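Local coordinates for accelerated-cell-death 11 (Arabidopsis thaliana, PDB 4NT1), which selectively transfers ceramide-1-phosphate and phytoceramide-1-phosphate between membranes, but transports neither ceramide nor glycosphingolipids, at residues P10-S15 and L169-A174. Numbering follows the deposited sequence.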
loop_
_atom_site.group_PDB
_atom_site.type_symbol
_atom_site.label_atom_id
_atom_site.label_comp_id
_atom_site.label_asym_id
_atom_site.label_seq_id
_atom_site.Cartn_x
_atom_site.Cartn_y
_atom_site.Cartn_z
ATOM N N PRO A 10 4.466 -2.621 15.394
ATOM C CA PRO A 10 3.643 -2.373 14.201
ATOM C C PRO A 10 4.202 -2.977 12.911
ATOM O O PRO A 10 3.419 -3.456 12.089
ATOM C CB PRO A 10 3.594 -0.839 14.109
ATOM C CG PRO A 10 4.698 -0.349 15.013
ATOM C CD PRO A 10 4.827 -1.375 16.090
ATOM N N LEU A 11 5.521 -2.949 12.718
ATOM C CA LEU A 11 6.106 -3.558 11.526
ATOM C C LEU A 11 5.902 -5.065 11.525
ATOM O O LEU A 11 5.824 -5.685 10.473
ATOM C CB LEU A 11 7.606 -3.280 11.434
ATOM C CG LEU A 11 8.032 -1.988 10.745
ATOM C CD1 LEU A 11 9.552 -1.954 10.589
ATOM C CD2 LEU A 11 7.350 -1.878 9.395
ATOM N N ARG A 12 5.868 -5.658 12.712
ATOM C CA ARG A 12 5.718 -7.104 12.813
ATOM C C ARG A 12 4.261 -7.510 12.560
ATOM O O ARG A 12 3.997 -8.554 11.975
ATOM C CB ARG A 12 6.205 -7.596 14.182
ATOM C CG ARG A 12 7.613 -7.101 14.511
ATOM C CD ARG A 12 8.234 -7.782 15.733
ATOM N NE ARG A 12 9.539 -7.189 16.033
ATOM C CZ ARG A 12 10.421 -7.679 16.899
ATOM N NH1 ARG A 12 10.158 -8.793 17.574
ATOM N NH2 ARG A 12 11.575 -7.049 17.085
ATOM N N LYS A 13 3.318 -6.671 12.979
ATOM C CA LYS A 13 1.909 -6.918 12.667
ATOM C C LYS A 13 1.702 -6.814 11.157
ATOM O O LYS A 13 0.971 -7.606 10.557
ATOM C CB LYS A 13 1.010 -5.917 13.392
ATOM C CG LYS A 13 1.028 -6.085 14.912
ATOM C CD LYS A 13 0.208 -5.001 15.585
ATOM C CE LYS A 13 -1.224 -5.010 15.083
ATOM N NZ LYS A 13 -2.015 -3.855 15.595
ATOM N N ILE A 14 2.353 -5.830 10.549
ATOM C CA ILE A 14 2.312 -5.690 9.099
ATOM C C ILE A 14 2.914 -6.902 8.382
ATOM O O ILE A 14 2.305 -7.453 7.466
ATOM C CB ILE A 14 3.027 -4.416 8.643
ATOM C CG1 ILE A 14 2.168 -3.196 8.987
ATOM C CG2 ILE A 14 3.305 -4.479 7.150
ATOM C CD1 ILE A 14 2.931 -1.860 8.865
ATOM N N SER A 15 4.105 -7.331 8.789
ATOM C CA SER A 15 4.732 -8.452 8.084
ATOM C C SER A 15 3.930 -9.749 8.256
ATOM O O SER A 15 3.823 -10.550 7.322
ATOM C CB SER A 15 6.201 -8.638 8.503
ATOM O OG SER A 15 6.303 -9.082 9.843
ATOM N N LEU A 169 8.530 3.045 14.932
ATOM C CA LEU A 169 8.115 1.670 14.642
ATOM C C LEU A 169 8.609 0.668 15.691
ATOM O O LEU A 169 8.348 -0.528 15.587
ATOM C CB LEU A 169 8.599 1.246 13.257
ATOM C CG LEU A 169 8.206 2.203 12.129
ATOM C CD1 LEU A 169 8.917 1.827 10.839
ATOM C CD2 LEU A 169 6.694 2.234 11.950
ATOM N N LYS A 170 9.332 1.161 16.688
ATOM C CA LYS A 170 9.772 0.327 17.802
ATOM C C LYS A 170 10.707 -0.807 17.369
ATOM O O LYS A 170 10.595 -1.924 17.867
ATOM C CB LYS A 170 8.554 -0.261 18.526
ATOM C CG LYS A 170 7.513 0.771 18.943
ATOM C CD LYS A 170 8.065 1.703 20.008
ATOM C CE LYS A 170 7.017 2.709 20.471
ATOM N NZ LYS A 170 7.523 3.571 21.582
ATOM N N GLU A 171 11.624 -0.522 16.446
ATOM C CA GLU A 171 12.581 -1.527 15.980
ATOM C C GLU A 171 13.987 -0.941 15.876
ATOM O O GLU A 171 14.142 0.262 15.700
ATOM C CB GLU A 171 12.175 -2.055 14.602
ATOM C CG GLU A 171 10.779 -2.677 14.513
ATOM C CD GLU A 171 10.696 -4.039 15.180
ATOM O OE1 GLU A 171 11.730 -4.509 15.699
ATOM O OE2 GLU A 171 9.596 -4.638 15.183
ATOM N N ASP A 172 15.011 -1.786 15.958
ATOM C CA ASP A 172 16.352 -1.341 15.591
ATOM C C ASP A 172 16.610 -1.674 14.121
ATOM O O ASP A 172 15.779 -2.314 13.476
ATOM C CB ASP A 172 17.438 -1.919 16.514
ATOM C CG ASP A 172 17.424 -3.433 16.572
ATOM O OD1 ASP A 172 17.130 -4.084 15.546
ATOM O OD2 ASP A 172 17.726 -3.977 17.656
ATOM N N GLU A 173 17.743 -1.228 13.589
ATOM C CA GLU A 173 18.039 -1.417 12.169
ATOM C C GLU A 173 17.925 -2.884 11.753
ATOM O O GLU A 173 17.264 -3.196 10.769
ATOM C CB GLU A 173 19.416 -0.855 11.796
ATOM C CG GLU A 173 19.458 0.665 11.608
ATOM C CD GLU A 173 19.024 1.119 10.215
ATOM O OE1 GLU A 173 18.716 0.252 9.365
ATOM O OE2 GLU A 173 18.995 2.348 9.968
ATOM N N ALA A 174 18.556 -3.782 12.503
ATOM C CA ALA A 174 18.567 -5.193 12.119
ATOM C C ALA A 174 17.160 -5.785 11.996
ATOM O O ALA A 174 16.835 -6.417 10.988
ATOM C CB ALA A 174 19.416 -6.016 13.088
#
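Arg-12 and Glu-171 illustrate how a side-on salt bridge can tie the first turn of one helix to the linker ahead of another. The Arg-12 guanidinium offers its NE edge: Arg-12 NE donates to Glu-171 OE2 at 2.7 Å, and Arg-12 NH2 to Glu-171 OE1 at 2.9 Å in a straighter bond (166° at the hydrogen). Both oxygens accept through syn lone pairs, and the two planes lie only 14° apart. An extended Arg-12 chain meets a Glu-171 chain bent at chi2 (-73°), the bend turning the carboxylate so that both oxygens face that edge. In the all-helical GLTP fold, this joins helix 10-25 to the turn between helices 162-168 and 173-199, where Lys-170, with positive phi, closes a Schellman motif and Asp-172 N-caps the last helix. Beside the ion pair the buried side chains pack closely: Leu-11 CD1 meets Leu-169 CD1 at 3.8 Å and also reaches Glu-171 CG, while Leu-47 of helix 34-51 backs Leu-169. Toward solvent, partly exposed Pro-10 still rests its ring on the backbone, Pro-10 CD 3.7 Å from Leu-169 O, but contact loosens beyond: the same CD stays 4.5 Å from CG of Lys-170, whose exposed chain leads its amine away from helix 10-25.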